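Local coordinates for protein extracellular ligand-binding receptor (Sphaerobacter thermophilus, PDB 4ZPJ) that probably captures a small-molecule substrate outside the cell and delivers it to an ABC transporter, as a zinc-binding member of the leucine-binding protein family, at residues R137-P146 with L157-L168; V253-I264 with L281-I292. All coordinates share one frame; numbering follows the deposited sequence.

Overall arrangement
Contacts 1 and 2 sit on opposite sides of the chain's centre, about 30 Å apart between centres, and each lies by a different sheet of a periplasmic-binding-protein fold. Contact 2 is the core example: strands 252-256 and 281-283 pair directly in the four-stranded parallel sheet, and the turns beyond their ends are tied by a buried carboxylate. Contact 1 is only partly buried. There helix 130-142 meets the irregular chain leading into strand 168-170, an outermost strand of the six-stranded mixed sheet, and its main polar link is an arginine bonded to two backbone carbonyls, where contact 2 has regular strand pairing. Both are local joins, with 10 residues between the segments in contact 1 and 16 in contact 2.

Contact 1 of 2, residues R137-P146 with L157-L168; sequences RDILVQAEMP and LTRDPAMRSPYL. With ZN (zinc ion), chain M.
R137, on the last turns of helix 130-142, reaches over to the backbone of the chain that runs into strand 168-170, an edge strand of the six-stranded sheet. Its NE gives a nearly straight bond to M163 O (2.7 Å), and NH1 donates to R164 O at 3.0 Å; both oxygens lie in the guanidinium plane. R137 NH2 turns back to D138 OD1 in a salt bridge of 2.7 Å, which should help fix the rotation of the group. V141 CG2 lies over the centre of one guanidinium face, 3.6 Å above it. The other oxygen of D138 binds a zinc ion, with two waters as further ligands, so metal and arginine share one carboxylate.

Closer to the sheet the packing is apolar: the R137 CG methylene rests against L168 CD1, and V141 CG2 touches the same methyl at 4.2 Å. The helix ends in a Schellman motif with E144 at positive phi. With CG of Y167 anti to its carbonyl carbon (chi1 -62°), the ring lies flat against this turn, a CH-pi contact that places E144 CA 3.6 Å from the ring centroid, 7° off its normal. Beyond it, Y167 CB packs on M145 O at 3.6 Å.

Contact 2 of 2, residues V253-I264 with L281-I292; sequences VFAFHGTSTDAI and LIPSGADVDQSI
V253 opens the pairing with L281: its carbonyl O accepts from I282 N at 2.8 Å, and its CB meets L281 CD1. F254 lies on the other face of the sheet, where CD1 of its ring touches I282 CG2 at about a right angle between the side chains. A255 bonds to both neighbours of P283, its N giving to I282 O and its O taking the N-H of S284, while its CB joins V253 in packing on L281 CD1. At F256 the ring has S284 OG at its edge, 3.4 Å from CD2, and G258 N over the centre of one face.

H257 then leaves the strand, and D287 receives it with both oxygens. Backbone N donates to OD1 (2.8 Å, 170°) and ND1 to OD2 (2.7 Å), each through a syn lone pair, with OD2 close to the imidazole plane and the ring and carboxylate planes 48° apart. H198 bonds to NE2, so both ring nitrogens of this buried histidine have partners. G258, at positive phi, sets its CA against A286 CB. T259 keeps OG1 anti to its carbonyl carbon (chi1 -59°) and thereby donates to A286 O at 2.7 Å. S260 caps helix 261-272 by accepting from A263 N. On that helix A263 CB touches D287 OD2 (3.4 Å), and I264 CD1 packs on I292 CG2. Strand 252-256, helix 261-272 and strand 281-283 form a beta-alpha-beta crossover, the repeating unit of the parallel sheets in periplasmic binding proteins.

Contact 1 of 2, residues R137-P146 with L157-L168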
loop_
_atom_site.group_PDB
_atom_site.type_symbol
_atom_site.label_atom_id
_atom_site.label_comp_id
_atom_site.label_asym_id
_atom_site.label_seq_id
_atom_site.Cartn_x
_atom_site.Cartn_y
_atom_site.Cartn_z
ATOM N N ARG A 137 -17.449 -7.557 0.504
ATOM C CA ARG A 137 -17.579 -6.972 1.859
ATOM C C ARG A 137 -18.760 -7.509 2.622
ATOM O O ARG A 137 -18.605 -8.022 3.755
ATOM C CB ARG A 137 -17.680 -5.447 1.766
ATOM C CG ARG A 137 -17.707 -4.741 3.119
ATOM C CD ARG A 137 -19.130 -4.362 3.450
ATOM N NE ARG A 137 -19.208 -3.753 4.756
ATOM C CZ ARG A 137 -20.222 -3.906 5.607
ATOM N NH1 ARG A 137 -20.164 -3.298 6.798
ATOM N NH2 ARG A 137 -21.276 -4.650 5.280
ATOM N N ASP A 138 -19.941 -7.373 2.026
ATOM C CA ASP A 138 -21.176 -7.884 2.619
ATOM C C ASP A 138 -21.098 -9.384 2.919
ATOM O O ASP A 138 -21.554 -9.817 3.974
ATOM C CB ASP A 138 -22.417 -7.505 1.765
ATOM C CG ASP A 138 -22.903 -6.055 2.039
ATOM O OD1 ASP A 138 -22.243 -5.348 2.817
ATOM O OD2 ASP A 138 -23.933 -5.585 1.509
ATOM N N ILE A 139 -20.473 -10.174 2.050
ATOM C CA ILE A 139 -20.317 -11.620 2.321
ATOM C C ILE A 139 -19.456 -11.854 3.557
ATOM O O ILE A 139 -19.793 -12.613 4.445
ATOM C CB ILE A 139 -19.728 -12.365 1.097
ATOM C CG1 ILE A 139 -20.809 -12.508 -0.019
ATOM C CG2 ILE A 139 -19.234 -13.742 1.477
ATOM C CD1 ILE A 139 -20.248 -12.499 -1.425
ATOM N N LEU A 140 -18.327 -11.181 3.622
ATOM C CA LEU A 140 -17.464 -11.359 4.760
ATOM C C LEU A 140 -18.171 -10.958 6.047
ATOM O O LEU A 140 -18.114 -11.690 7.032
ATOM C CB LEU A 140 -16.189 -10.584 4.564
ATOM C CG LEU A 140 -15.310 -11.016 3.381
ATOM C CD1 LEU A 140 -14.179 -10.017 3.267
ATOM C CD2 LEU A 140 -14.749 -12.410 3.579
ATOM N N VAL A 141 -18.891 -9.846 6.021
ATOM C CA VAL A 141 -19.549 -9.342 7.248
ATOM C C VAL A 141 -20.699 -10.222 7.656
ATOM O O VAL A 141 -20.814 -10.614 8.825
ATOM C CB VAL A 141 -20.016 -7.870 7.115
ATOM C CG1 VAL A 141 -20.861 -7.447 8.336
ATOM C CG2 VAL A 141 -18.801 -6.961 6.936
ATOM N N GLN A 142 -21.522 -10.599 6.681
ATOM C CA GLN A 142 -22.637 -11.489 6.973
ATOM C C GLN A 142 -22.115 -12.780 7.556
ATOM O O GLN A 142 -22.700 -13.335 8.471
ATOM C CB GLN A 142 -23.471 -11.779 5.734
ATOM C CG GLN A 142 -24.849 -12.352 6.090
ATOM C CD GLN A 142 -25.494 -13.159 4.962
ATOM O OE1 GLN A 142 -26.678 -12.976 4.639
ATOM N NE2 GLN A 142 -24.725 -14.077 4.372
ATOM N N ALA A 143 -21.006 -13.271 7.029
ATOM C CA ALA A 143 -20.425 -14.503 7.567
ATOM C C ALA A 143 -19.626 -14.312 8.898
ATOM O O ALA A 143 -19.159 -15.273 9.482
ATOM C CB ALA A 143 -19.560 -15.169 6.504
ATOM N N GLU A 144 -19.513 -13.084 9.390
ATOM C CA GLU A 144 -18.769 -12.801 10.636
ATOM C C GLU A 144 -17.353 -13.391 10.548
ATOM O O GLU A 144 -16.866 -14.048 11.459
ATOM C CB GLU A 144 -19.567 -13.250 11.889
ATOM C CG GLU A 144 -21.008 -12.672 11.915
ATOM C CD GLU A 144 -21.816 -12.944 13.208
ATOM O OE1 GLU A 144 -21.203 -13.417 14.189
ATOM O OE2 GLU A 144 -23.060 -12.662 13.257
HETATM N N MSE A 145 -16.693 -13.090 9.433
HETATM C CA MSE A 145 -15.373 -13.600 9.107
HETATM C C MSE A 145 -14.306 -12.551 9.299
HETATM O O MSE A 145 -14.265 -11.540 8.554
HETATM C CB MSE A 145 -15.407 -13.949 7.632
HETATM C CG MSE A 145 -14.072 -14.421 7.091
HETATM SE SE MSE A 145 -13.386 -16.079 7.930
HETATM C CE MSE A 145 -15.058 -17.123 7.866
ATOM N N PRO A 146 -13.385 -12.795 10.233
ATOM C CA PRO A 146 -12.283 -11.876 10.409
ATOM C C PRO A 146 -11.438 -11.815 9.171
ATOM O O PRO A 146 -11.117 -12.850 8.571
ATOM C CB PRO A 146 -11.501 -12.474 11.606
ATOM C CG PRO A 146 -12.526 -13.315 12.307
ATOM C CD PRO A 146 -13.287 -13.928 11.162
ATOM N N LEU A 157 -13.634 1.602 2.728
ATOM C CA LEU A 157 -13.665 0.383 3.503
ATOM C C LEU A 157 -13.394 0.632 4.982
ATOM O O LEU A 157 -13.924 -0.081 5.815
ATOM C CB LEU A 157 -12.678 -0.639 2.955
ATOM C CG LEU A 157 -12.808 -2.069 3.467
ATOM C CD1 LEU A 157 -14.154 -2.632 2.990
ATOM C CD2 LEU A 157 -11.621 -2.878 2.962
ATOM N N THR A 158 -12.571 1.631 5.306
ATOM C CA THR A 158 -12.309 1.984 6.699
ATOM C C THR A 158 -12.832 3.376 7.103
ATOM O O THR A 158 -13.084 3.639 8.293
ATOM C CB THR A 158 -10.774 1.878 7.064
ATOM O OG1 THR A 158 -9.933 2.668 6.183
ATOM C CG2 THR A 158 -10.298 0.432 7.042
ATOM N N ARG A 159 -12.963 4.275 6.142
ATOM C CA ARG A 159 -13.327 5.640 6.437
ATOM C C ARG A 159 -14.828 5.926 6.480
ATOM O O ARG A 159 -15.273 6.844 7.155
ATOM C CB ARG A 159 -12.626 6.542 5.430
ATOM C CG ARG A 159 -11.145 6.632 5.701
ATOM C CD ARG A 159 -10.333 7.075 4.512
ATOM N NE ARG A 159 -10.793 8.338 3.974
ATOM C CZ ARG A 159 -10.434 9.526 4.434
ATOM N NH1 ARG A 159 -10.929 10.601 3.861
ATOM N NH2 ARG A 159 -9.592 9.647 5.464
ATOM N N ASP A 160 -15.606 5.146 5.756
ATOM C CA ASP A 160 -17.049 5.274 5.754
ATOM C C ASP A 160 -17.588 4.412 6.876
ATOM O O ASP A 160 -17.455 3.202 6.810
ATOM C CB ASP A 160 -17.632 4.820 4.391
ATOM C CG ASP A 160 -19.153 5.046 4.279
ATOM O OD1 ASP A 160 -19.858 5.259 5.310
ATOM O OD2 ASP A 160 -19.666 4.976 3.141
ATOM N N PRO A 161 -18.233 5.029 7.878
ATOM C CA PRO A 161 -18.775 4.237 8.977
ATOM C C PRO A 161 -19.771 3.157 8.521
ATOM O O PRO A 161 -19.933 2.191 9.229
ATOM C CB PRO A 161 -19.474 5.275 9.890
ATOM C CG PRO A 161 -18.962 6.614 9.471
ATOM C CD PRO A 161 -18.531 6.467 8.022
ATOM N N ALA A 162 -20.405 3.293 7.358
ATOM C CA ALA A 162 -21.355 2.235 6.911
ATOM C C ALA A 162 -20.705 1.019 6.248
ATOM O O ALA A 162 -21.333 -0.025 6.199
ATOM C CB ALA A 162 -22.429 2.800 5.992
HETATM N N MSE A 163 -19.473 1.161 5.741
HETATM C CA MSE A 163 -18.776 0.066 5.063
HETATM C C MSE A 163 -17.900 -0.671 6.007
HETATM O O MSE A 163 -17.585 -1.834 5.771
HETATM C CB MSE A 163 -17.838 0.576 3.981
HETATM C CG MSE A 163 -18.618 1.058 2.781
HETATM SE SE MSE A 163 -19.137 -0.558 1.789
HETATM C CE MSE A 163 -17.561 -0.571 0.597
ATOM N N ARG A 164 -17.482 -0.003 7.086
ATOM C CA ARG A 164 -16.587 -0.604 8.016
ATOM C C ARG A 164 -17.312 -1.614 8.822
ATOM O O ARG A 164 -18.541 -1.711 8.775
ATOM C CB ARG A 164 -15.844 0.446 8.934
ATOM C CG ARG A 164 -16.647 1.043 10.037
ATOM C CD ARG A 164 -15.756 1.897 10.954
ATOM N NE ARG A 164 -15.142 3.080 10.338
ATOM C CZ ARG A 164 -15.334 4.344 10.737
ATOM N NH1 ARG A 164 -16.146 4.635 11.733
ATOM N NH2 ARG A 164 -14.677 5.344 10.142
ATOM N N SER A 165 -16.535 -2.392 9.561
ATOM C CA SER A 165 -17.097 -3.447 10.402
ATOM C C SER A 165 -16.012 -3.944 11.339
ATOM O O SER A 165 -14.845 -3.930 10.978
ATOM C CB SER A 165 -17.588 -4.601 9.446
ATOM O OG SER A 165 -17.671 -5.844 10.099
ATOM N N PRO A 166 -16.381 -4.438 12.522
ATOM C CA PRO A 166 -15.368 -5.039 13.430
ATOM C C PRO A 166 -14.691 -6.288 12.856
ATOM O O PRO A 166 -13.623 -6.656 13.308
ATOM C CB PRO A 166 -16.136 -5.407 14.668
ATOM C CG PRO A 166 -17.577 -5.082 14.425
ATOM C CD PRO A 166 -17.739 -4.442 13.067
ATOM N N TYR A 167 -15.291 -6.923 11.857
ATOM C CA TYR A 167 -14.637 -8.042 11.205
ATOM C C TYR A 167 -13.567 -7.625 10.177
ATOM O O TYR A 167 -12.746 -8.447 9.824
ATOM C CB TYR A 167 -15.684 -8.989 10.579
ATOM C CG TYR A 167 -16.573 -9.579 11.626
ATOM C CD1 TYR A 167 -16.134 -10.622 12.415
ATOM C CD2 TYR A 167 -17.854 -9.107 11.829
ATOM C CE1 TYR A 167 -16.943 -11.148 13.419
ATOM C CE2 TYR A 167 -18.670 -9.635 12.821
ATOM C CZ TYR A 167 -18.198 -10.639 13.618
ATOM O OH TYR A 167 -18.998 -11.181 14.606
ATOM N N LEU A 168 -13.525 -6.353 9.750
ATOM C CA LEU A 168 -12.580 -5.891 8.718
ATOM C C LEU A 168 -11.426 -5.061 9.275
ATOM O O LEU A 168 -11.646 -4.093 9.970
ATOM C CB LEU A 168 -13.294 -5.043 7.663
ATOM C CG LEU A 168 -14.544 -5.714 7.075
ATOM C CD1 LEU A 168 -15.285 -4.777 6.120
ATOM C CD2 LEU A 168 -14.178 -7.009 6.397
HETATM ZN ZN ZN M . -23.592 -3.472 1.022
HETATM O O HOH W 1 -25.755 -3.754 0.608
HETATM O O HOH W 2 -21.175 -2.958 0.472
#

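Contact 2 of 2, residues V253-I264 with L281-I292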
loop_
_atom_site.group_PDB
_atom_site.type_symbol
_atom_site.label_atom_id
_atom_site.label_comp_id
_atom_site.label_asym_id
_atom_site.label_seq_id
_atom_site.Cartn_x
_atom_site.Cartn_y
_atom_site.Cartn_z
ATOM N N VAL A 253 4.198 19.845 -8.881
ATOM C CA VAL A 253 3.192 18.911 -9.330
ATOM C C VAL A 253 3.232 17.680 -8.464
ATOM O O VAL A 253 4.289 17.260 -8.147
ATOM C CB VAL A 253 3.541 18.417 -10.759
ATOM C CG1 VAL A 253 2.496 17.434 -11.268
ATOM C CG2 VAL A 253 3.639 19.603 -11.668
ATOM N N PHE A 254 2.092 17.115 -8.104
ATOM C CA PHE A 254 2.025 15.783 -7.520
ATOM C C PHE A 254 1.396 14.849 -8.556
ATOM O O PHE A 254 0.384 15.212 -9.135
ATOM C CB PHE A 254 1.182 15.775 -6.251
ATOM C CG PHE A 254 0.782 14.378 -5.786
ATOM C CD1 PHE A 254 1.657 13.577 -5.050
ATOM C CD2 PHE A 254 -0.447 13.872 -6.072
ATOM C CE1 PHE A 254 1.300 12.282 -4.648
ATOM C CE2 PHE A 254 -0.821 12.591 -5.676
ATOM C CZ PHE A 254 0.038 11.801 -4.971
ATOM N N ALA A 255 1.983 13.672 -8.789
ATOM C CA ALA A 255 1.455 12.682 -9.742
ATOM C C ALA A 255 1.398 11.239 -9.197
ATOM O O ALA A 255 2.354 10.730 -8.533
ATOM C CB ALA A 255 2.282 12.690 -10.988
ATOM N N PHE A 256 0.274 10.586 -9.488
ATOM C CA PHE A 256 0.038 9.176 -9.142
ATOM C C PHE A 256 -0.480 8.354 -10.309
ATOM O O PHE A 256 -1.424 8.754 -10.987
ATOM C CB PHE A 256 -0.987 9.090 -8.020
ATOM C CG PHE A 256 -1.532 7.723 -7.810
ATOM C CD1 PHE A 256 -2.648 7.283 -8.530
ATOM C CD2 PHE A 256 -0.957 6.882 -6.874
ATOM C CE1 PHE A 256 -3.162 6.008 -8.338
ATOM C CE2 PHE A 256 -1.465 5.591 -6.670
ATOM C CZ PHE A 256 -2.575 5.163 -7.399
ATOM N N HIS A 257 0.133 7.191 -10.525
ATOM C CA HIS A 257 -0.331 6.211 -11.510
ATOM C C HIS A 257 -0.376 4.831 -10.954
ATOM O O HIS A 257 -0.797 3.923 -11.640
ATOM C CB HIS A 257 0.601 6.164 -12.703
ATOM C CG HIS A 257 0.730 7.457 -13.394
ATOM N ND1 HIS A 257 1.582 8.455 -12.953
ATOM C CD2 HIS A 257 0.051 7.964 -14.443
ATOM C CE1 HIS A 257 1.460 9.500 -13.748
ATOM N NE2 HIS A 257 0.509 9.241 -14.635
ATOM N N GLY A 258 0.050 4.637 -9.718
ATOM C CA GLY A 258 0.228 3.273 -9.202
ATOM C C GLY A 258 1.546 2.736 -9.719
ATOM O O GLY A 258 2.233 3.373 -10.488
ATOM N N THR A 259 1.906 1.575 -9.249
ATOM C CA THR A 259 3.059 0.868 -9.679
ATOM C C THR A 259 2.734 0.153 -10.958
ATOM O O THR A 259 2.208 -0.950 -10.925
ATOM C CB THR A 259 3.422 -0.159 -8.624
ATOM O OG1 THR A 259 3.663 0.560 -7.430
ATOM C CG2 THR A 259 4.625 -0.966 -9.055
ATOM N N SER A 260 3.079 0.784 -12.076
ATOM C CA SER A 260 2.559 0.389 -13.368
ATOM C C SER A 260 3.452 0.891 -14.469
ATOM O O SER A 260 4.360 1.715 -14.259
ATOM C CB SER A 260 1.214 1.064 -13.567
ATOM O OG SER A 260 1.385 2.492 -13.580
ATOM N N THR A 261 3.149 0.448 -15.665
ATOM C CA THR A 261 3.907 0.869 -16.792
ATOM C C THR A 261 3.497 2.302 -17.108
ATOM O O THR A 261 4.310 3.032 -17.620
ATOM C CB THR A 261 3.686 -0.067 -17.992
ATOM O OG1 THR A 261 2.293 -0.117 -18.262
ATOM C CG2 THR A 261 4.174 -1.495 -17.668
ATOM N N ASP A 262 2.261 2.704 -16.802
ATOM C CA ASP A 262 1.882 4.125 -16.838
ATOM C C ASP A 262 2.921 5.006 -16.059
ATOM O O ASP A 262 3.362 6.102 -16.509
ATOM C CB ASP A 262 0.475 4.334 -16.245
ATOM C CG ASP A 262 -0.659 3.922 -17.200
ATOM O OD1 ASP A 262 -0.386 3.376 -18.297
ATOM O OD2 ASP A 262 -1.853 4.175 -16.876
ATOM N N ALA A 263 3.313 4.531 -14.895
ATOM C CA ALA A 263 4.191 5.321 -14.036
ATOM C C ALA A 263 5.568 5.474 -14.628
ATOM O O ALA A 263 6.141 6.565 -14.568
ATOM C CB ALA A 263 4.233 4.746 -12.655
ATOM N N ILE A 264 6.050 4.404 -15.248
ATOM C CA ILE A 264 7.338 4.383 -15.919
ATOM C C ILE A 264 7.316 5.343 -17.116
ATOM O O ILE A 264 8.230 6.217 -17.228
ATOM C CB ILE A 264 7.724 2.975 -16.401
ATOM C CG1 ILE A 264 7.878 2.013 -15.224
ATOM C CG2 ILE A 264 9.020 3.016 -17.239
ATOM C CD1 ILE A 264 7.966 0.538 -15.627
ATOM N N LEU A 281 8.551 17.971 -9.066
ATOM C CA LEU A 281 7.559 16.921 -9.134
ATOM C C LEU A 281 7.673 16.066 -7.889
ATOM O O LEU A 281 8.788 15.688 -7.507
ATOM C CB LEU A 281 7.824 16.078 -10.363
ATOM C CG LEU A 281 7.094 14.753 -10.447
ATOM C CD1 LEU A 281 5.608 14.973 -10.564
ATOM C CD2 LEU A 281 7.614 13.997 -11.646
ATOM N N ILE A 282 6.521 15.750 -7.275
ATOM C CA ILE A 282 6.462 14.825 -6.180
ATOM C C ILE A 282 5.679 13.651 -6.721
ATOM O O ILE A 282 4.461 13.750 -6.971
ATOM C CB ILE A 282 5.764 15.420 -4.958
ATOM C CG1 ILE A 282 6.604 16.561 -4.397
ATOM C CG2 ILE A 282 5.484 14.335 -3.937
ATOM C CD1 ILE A 282 5.978 17.306 -3.261
ATOM N N PRO A 283 6.383 12.549 -6.973
ATOM C CA PRO A 283 5.711 11.361 -7.369
ATOM C C PRO A 283 5.080 10.713 -6.198
ATOM O O PRO A 283 5.532 10.862 -5.061
ATOM C CB PRO A 283 6.826 10.431 -7.845
ATOM C CG PRO A 283 8.096 11.163 -7.728
ATOM C CD PRO A 283 7.834 12.355 -6.834
ATOM N N SER A 284 4.047 9.944 -6.481
ATOM C CA SER A 284 3.542 9.022 -5.490
ATOM C C SER A 284 4.613 7.982 -5.195
ATOM O O SER A 284 5.344 7.532 -6.108
ATOM C CB SER A 284 2.292 8.318 -6.012
ATOM O OG SER A 284 2.061 7.123 -5.308
ATOM N N GLY A 285 4.655 7.545 -3.944
ATOM C CA GLY A 285 5.502 6.423 -3.572
ATOM C C GLY A 285 5.267 5.192 -4.389
ATOM O O GLY A 285 6.182 4.426 -4.649
ATOM N N ALA A 286 4.048 4.998 -4.857
ATOM C CA ALA A 286 3.794 3.859 -5.759
ATOM C C ALA A 286 4.543 3.944 -7.093
ATOM O O ALA A 286 4.931 2.911 -7.716
ATOM C CB ALA A 286 2.304 3.753 -6.010
ATOM N N ASP A 287 4.788 5.173 -7.527
ATOM C CA ASP A 287 5.310 5.407 -8.876
ATOM C C ASP A 287 6.822 5.207 -8.870
ATOM O O ASP A 287 7.426 5.079 -9.913
ATOM C CB ASP A 287 4.979 6.839 -9.379
ATOM C CG ASP A 287 3.525 7.000 -9.954
ATOM O OD1 ASP A 287 2.534 6.546 -9.317
ATOM O OD2 ASP A 287 3.392 7.628 -11.061
ATOM N N VAL A 288 7.452 5.218 -7.698
ATOM C CA VAL A 288 8.893 4.968 -7.632
ATOM C C VAL A 288 9.205 3.695 -6.815
ATOM O O VAL A 288 10.289 3.537 -6.233
ATOM C CB VAL A 288 9.665 6.196 -7.094
ATOM C CG1 VAL A 288 9.564 7.344 -8.083
ATOM C CG2 VAL A 288 9.178 6.616 -5.719
ATOM N N ASP A 289 8.247 2.782 -6.767
ATOM C CA ASP A 289 8.416 1.522 -6.064
ATOM C C ASP A 289 9.615 0.766 -6.613
ATOM O O ASP A 289 9.923 0.823 -7.815
ATOM C CB ASP A 289 7.171 0.637 -6.214
ATOM C CG ASP A 289 7.280 -0.697 -5.385
ATOM O OD1 ASP A 289 7.397 -0.611 -4.147
ATOM O OD2 ASP A 289 7.274 -1.807 -5.963
ATOM N N GLN A 290 10.254 0.028 -5.706
ATOM C CA GLN A 290 11.417 -0.785 -5.931
ATOM C C GLN A 290 11.330 -1.648 -7.160
ATOM O O GLN A 290 12.283 -1.774 -7.870
ATOM C CB GLN A 290 11.551 -1.784 -4.754
ATOM C CG GLN A 290 12.856 -2.559 -4.793
ATOM C CD GLN A 290 14.002 -1.658 -4.414
ATOM O OE1 GLN A 290 13.904 -0.912 -3.423
ATOM N NE2 GLN A 290 15.073 -1.692 -5.187
ATOM N N SER A 291 10.188 -2.260 -7.387
ATOM C CA SER A 291 10.030 -3.120 -8.559
ATOM C C SER A 291 10.226 -2.391 -9.871
ATOM O O SER A 291 10.564 -3.022 -10.870
ATOM C CB SER A 291 8.662 -3.763 -8.572
ATOM O OG SER A 291 7.669 -2.783 -8.329
ATOM N N ILE A 292 10.006 -1.080 -9.915
ATOM C CA ILE A 292 10.122 -0.413 -11.218
ATOM C C ILE A 292 11.176 0.662 -11.225
ATOM O O ILE A 292 11.377 1.314 -12.239
ATOM C CB ILE A 292 8.786 0.154 -11.682
ATOM C CG1 ILE A 292 8.162 1.064 -10.614
ATOM C CG2 ILE A 292 7.826 -0.985 -11.961
ATOM C CD1 ILE A 292 6.994 1.880 -11.122
#